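Local coordinates for calcium-regulated actin-bundling protein (Dictyostelium discoideum, PDB 4X3N) that binds and bundles actin filaments under calcium control and may help shape and reorganise filopodia and pseudopodia during cell movement, at residues Arg249-Lys254 with Trp277-Asp282. Residues are numbered along the deposited sequence; the frame is centred on the assembly and turned at random.
Sequences RTASKK and WWMNRD
Ser252 and Asn280 meet because each side chain turns its polar group to lie beside its own backbone N, with chi1 at -56° for the serine. Asn280 ND2 donates a hydrogen bond of 3.0 Å to Ser252 OG. The bond is fairly straight, with an angle of 160° at the hydrogen. The serine oxygen lies close to the amide plane, so the N-H points well at it. Ser252 OG accepts this bond while donating its own proton to the carbonyl O of Val248, one turn back in its helix. Asn280 ND2 also hydrogen-bonds the carbonyl O of Ile276. Two side chains thus link a backbone carbonyl of each helix. Tyr260, in the loop between the helices, touches both residues. Replacing Asn280 by an alanine would probably leave Ser252 OG without its amide donor and Ile276 O without its side-chain partner. Next to the polar pair lies an apolar one. Met279 bends at chi3 (-48°), which brings its methyl CE 4.2 Å from Ala251 CB. Both side chains also touch Ala186 of helix 181-211, and Met279 reaches Leu190 there. The contact is light: the segments bury 114 Å² in all, and the nearest CA atoms, those of Ser252 and Asn280, are 8.5 Å apart. On other sides of helix 273-290, Trp278 packs on helix 42-57 and Trp277 on helix 61-79. Helices 232-255 and 273-290 run antiparallel here, joined by one side-chain hydrogen bond and one apolar touch, as a helix pair that rests against helix 181-211 in this mostly helical protein.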
ATOM      1  N   ARG A 249      -6.667 -10.500 -38.100  1.00 35.38           N
ATOM      2  CA  ARG A 249      -6.332 -11.084 -39.417  1.00 37.23           C
ATOM      3  C   ARG A 249      -5.132 -10.439 -40.095  1.00 36.35           C
ATOM      4  O   ARG A 249      -4.195 -11.141 -40.474  1.00 34.72           O
ATOM      5  CB  ARG A 249      -7.529 -11.006 -40.374  1.00 41.30           C
ATOM      6  CG  ARG A 249      -8.557 -12.098 -40.098  1.00 52.50           C
ATOM      7  CD  ARG A 249      -9.060 -12.835 -41.352  1.00 59.08           C
ATOM      8  NE  ARG A 249     -10.235 -12.174 -41.948  1.00 65.92           N
ATOM      9  CZ  ARG A 249     -11.478 -12.174 -41.437  1.00 63.40           C
ATOM     10  NH1 ARG A 249     -11.742 -12.797 -40.302  1.00 60.80           N
ATOM     11  NH2 ARG A 249     -12.470 -11.534 -42.064  1.00 57.30           N
ATOM     12  N   THR A 250      -5.148  -9.119 -40.286  1.00 32.77           N
ATOM     13  CA  THR A 250      -4.020  -8.548 -41.004  1.00 35.19           C
ATOM     14  C   THR A 250      -2.744  -8.725 -40.229  1.00 35.04           C
ATOM     15  O   THR A 250      -1.713  -9.056 -40.816  1.00 34.88           O
ATOM     16  CB  THR A 250      -4.173  -7.094 -41.607  1.00 36.72           C
ATOM     17  OG1 THR A 250      -3.397  -6.142 -40.892  1.00 41.92           O
ATOM     18  CG2 THR A 250      -5.561  -6.638 -41.749  1.00 32.47           C
ATOM     19  N   ALA A 251      -2.777  -8.575 -38.912  1.00 31.54           N
ATOM     20  CA  ALA A 251      -1.599  -8.917 -38.086  1.00 30.97           C
ATOM     21  C   ALA A 251      -1.181 -10.381 -38.221  1.00 27.70           C
ATOM     22  O   ALA A 251      -0.011 -10.684 -38.331  1.00 28.94           O
ATOM     23  CB  ALA A 251      -1.876  -8.637 -36.619  1.00 32.28           C
ATOM     24  N   SER A 252      -2.132 -11.286 -38.214  1.00 29.83           N
ATOM     25  CA  SER A 252      -1.807 -12.720 -38.241  1.00 30.24           C
ATOM     26  C   SER A 252      -1.196 -13.097 -39.626  1.00 33.92           C
ATOM     27  O   SER A 252      -0.126 -13.698 -39.719  1.00 33.09           O
ATOM     28  CB  SER A 252      -3.080 -13.517 -37.934  1.00 28.85           C
ATOM     29  OG  SER A 252      -3.661 -13.109 -36.661  1.00 27.85           O
ATOM     30  N   LYS A 253      -1.857 -12.684 -40.707  1.00 36.56           N
ATOM     31  CA  LYS A 253      -1.302 -12.863 -42.052  1.00 40.81           C
ATOM     32  C   LYS A 253       0.109 -12.360 -42.152  1.00 37.69           C
ATOM     33  O   LYS A 253       0.938 -12.978 -42.799  1.00 35.31           O
ATOM     34  CB  LYS A 253      -2.148 -12.165 -43.137  1.00 49.01           C
ATOM     35  CG  LYS A 253      -2.882 -13.082 -44.127  1.00 59.86           C
ATOM     36  CD  LYS A 253      -3.634 -14.252 -43.467  1.00 67.58           C
ATOM     37  CE  LYS A 253      -5.085 -14.402 -43.936  1.00 73.93           C
ATOM     38  NZ  LYS A 253      -6.058 -13.611 -43.103  1.00 77.23           N
ATOM     39  N   LYS A 254       0.387 -11.211 -41.565  1.00 37.83           N
ATOM     40  CA  LYS A 254       1.701 -10.656 -41.708  1.00 38.55           C
ATOM     41  C   LYS A 254       2.730 -11.368 -40.883  1.00 41.69           C
ATOM     42  O   LYS A 254       3.844 -11.440 -41.321  1.00 44.07           O
ATOM     43  CB  LYS A 254       1.748  -9.176 -41.403  1.00 37.85           C
ATOM     44  CG  LYS A 254       3.114  -8.603 -41.658  1.00 40.83           C
ATOM     45  CD  LYS A 254       3.033  -7.158 -42.094  1.00 45.71           C
ATOM     46  CE  LYS A 254       4.411  -6.516 -42.021  1.00 47.43           C
ATOM     47  NZ  LYS A 254       4.355  -5.185 -42.664  1.00 51.45           N
ATOM     48  N   TRP A 277      -1.152 -15.911 -31.316  1.00 23.01           N
ATOM     49  CA  TRP A 277      -2.031 -16.884 -30.684  1.00 21.39           C
ATOM     50  C   TRP A 277      -3.002 -16.198 -29.669  1.00 21.42           C
ATOM     51  O   TRP A 277      -4.190 -16.515 -29.596  1.00 20.30           O
ATOM     52  CB  TRP A 277      -1.184 -17.972 -29.971  1.00 25.88           C
ATOM     53  CG  TRP A 277      -2.034 -19.054 -29.283  1.00 24.05           C
ATOM     54  CD1 TRP A 277      -2.390 -20.292 -29.802  1.00 28.36           C
ATOM     55  CD2 TRP A 277      -2.627 -18.996 -27.983  1.00 26.85           C
ATOM     56  NE1 TRP A 277      -3.153 -20.985 -28.896  1.00 27.66           N
ATOM     57  CE2 TRP A 277      -3.334 -20.209 -27.784  1.00 26.98           C
ATOM     58  CE3 TRP A 277      -2.658 -18.027 -26.975  1.00 24.03           C
ATOM     59  CZ2 TRP A 277      -4.061 -20.469 -26.617  1.00 28.41           C
ATOM     60  CZ3 TRP A 277      -3.364 -18.290 -25.812  1.00 24.39           C
ATOM     61  CH2 TRP A 277      -4.060 -19.508 -25.644  1.00 26.91           C
ATOM     62  N   TRP A 278      -2.485 -15.267 -28.859  1.00 22.29           N
ATOM     63  CA  TRP A 278      -3.307 -14.694 -27.763  1.00 23.45           C
ATOM     64  C   TRP A 278      -4.448 -13.892 -28.338  1.00 23.73           C
ATOM     65  O   TRP A 278      -5.591 -13.998 -27.930  1.00 23.85           O
ATOM     66  CB  TRP A 278      -2.437 -13.773 -26.894  1.00 22.31           C
ATOM     67  CG  TRP A 278      -3.113 -13.309 -25.655  1.00 24.81           C
ATOM     68  CD1 TRP A 278      -3.937 -12.192 -25.517  1.00 22.86           C
ATOM     69  CD2 TRP A 278      -3.041 -13.902 -24.359  1.00 22.34           C
ATOM     70  NE1 TRP A 278      -4.315 -12.061 -24.242  1.00 25.35           N
ATOM     71  CE2 TRP A 278      -3.798 -13.097 -23.498  1.00 24.51           C
ATOM     72  CE3 TRP A 278      -2.380 -15.019 -23.828  1.00 22.72           C
ATOM     73  CZ2 TRP A 278      -3.956 -13.405 -22.138  1.00 23.14           C
ATOM     74  CZ3 TRP A 278      -2.528 -15.311 -22.467  1.00 20.32           C
ATOM     75  CH2 TRP A 278      -3.278 -14.505 -21.645  1.00 22.49           C
ATOM     76  N   MET A 279      -4.114 -13.074 -29.314  1.00 25.77           N
ATOM     77  CA  MET A 279      -5.140 -12.219 -29.906  1.00 27.40           C
ATOM     78  C   MET A 279      -6.222 -13.011 -30.582  1.00 23.12           C
ATOM     79  O   MET A 279      -7.382 -12.703 -30.462  1.00 25.42           O
ATOM     80  CB  MET A 279      -4.489 -11.246 -30.890  1.00 29.35           C
ATOM     81  CG  MET A 279      -3.749 -10.141 -30.172  1.00 33.46           C
ATOM     82  SD  MET A 279      -3.228  -8.812 -31.272  1.00 37.32           S
ATOM     83  CE  MET A 279      -2.468  -9.745 -32.654  1.00 36.36           C
ATOM     84  N   ASN A 280      -5.854 -14.078 -31.270  1.00 25.37           N
ATOM     85  CA  ASN A 280      -6.873 -14.992 -31.865  1.00 23.30           C
ATOM     86  C   ASN A 280      -7.677 -15.676 -30.831  1.00 24.47           C
ATOM     87  O   ASN A 280      -8.878 -15.729 -30.911  1.00 25.79           O
ATOM     88  CB  ASN A 280      -6.221 -15.979 -32.839  1.00 25.20           C
ATOM     89  CG  ASN A 280      -5.937 -15.339 -34.220  1.00 25.62           C
ATOM     90  OD1 ASN A 280      -6.808 -15.281 -35.052  1.00 30.19           O
ATOM     91  ND2 ASN A 280      -4.742 -14.838 -34.431  1.00 23.68           N
ATOM     92  N   ARG A 281      -7.027 -16.227 -29.822  1.00 26.98           N
ATOM     93  CA  ARG A 281      -7.787 -16.773 -28.708  1.00 26.78           C
ATOM     94  C   ARG A 281      -8.800 -15.830 -28.079  1.00 25.94           C
ATOM     95  O   ARG A 281      -9.934 -16.205 -27.724  1.00 25.57           O
ATOM     96  CB  ARG A 281      -6.806 -17.217 -27.618  1.00 27.03           C
ATOM     97  CG  ARG A 281      -7.447 -17.989 -26.497  1.00 26.23           C
ATOM     98  CD  ARG A 281      -7.980 -19.320 -27.015  1.00 29.67           C
ATOM     99  NE  ARG A 281      -8.571 -20.080 -25.930  1.00 28.08           N
ATOM    100  CZ  ARG A 281      -9.773 -19.837 -25.393  1.00 33.29           C
ATOM    101  NH1 ARG A 281     -10.534 -18.852 -25.845  1.00 34.32           N
ATOM    102  NH2 ARG A 281     -10.216 -20.592 -24.366  1.00 30.11           N
ATOM    103  N   ASP A 282      -8.367 -14.599 -27.900  1.00 28.55           N
ATOM    104  CA  ASP A 282      -9.165 -13.608 -27.190  1.00 26.17           C
ATOM    105  C   ASP A 282     -10.352 -13.168 -28.056  1.00 26.49           C
ATOM    106  O   ASP A 282     -11.503 -13.112 -27.604  1.00 25.36           O
ATOM    107  CB  ASP A 282      -8.232 -12.474 -26.860  1.00 25.92           C
ATOM    108  CG  ASP A 282      -8.804 -11.540 -25.858  1.00 33.32           C
ATOM    109  OD1 ASP A 282      -9.170 -12.045 -24.782  1.00 37.59           O
ATOM    110  OD2 ASP A 282      -8.835 -10.321 -26.121  1.00 33.12           O
TER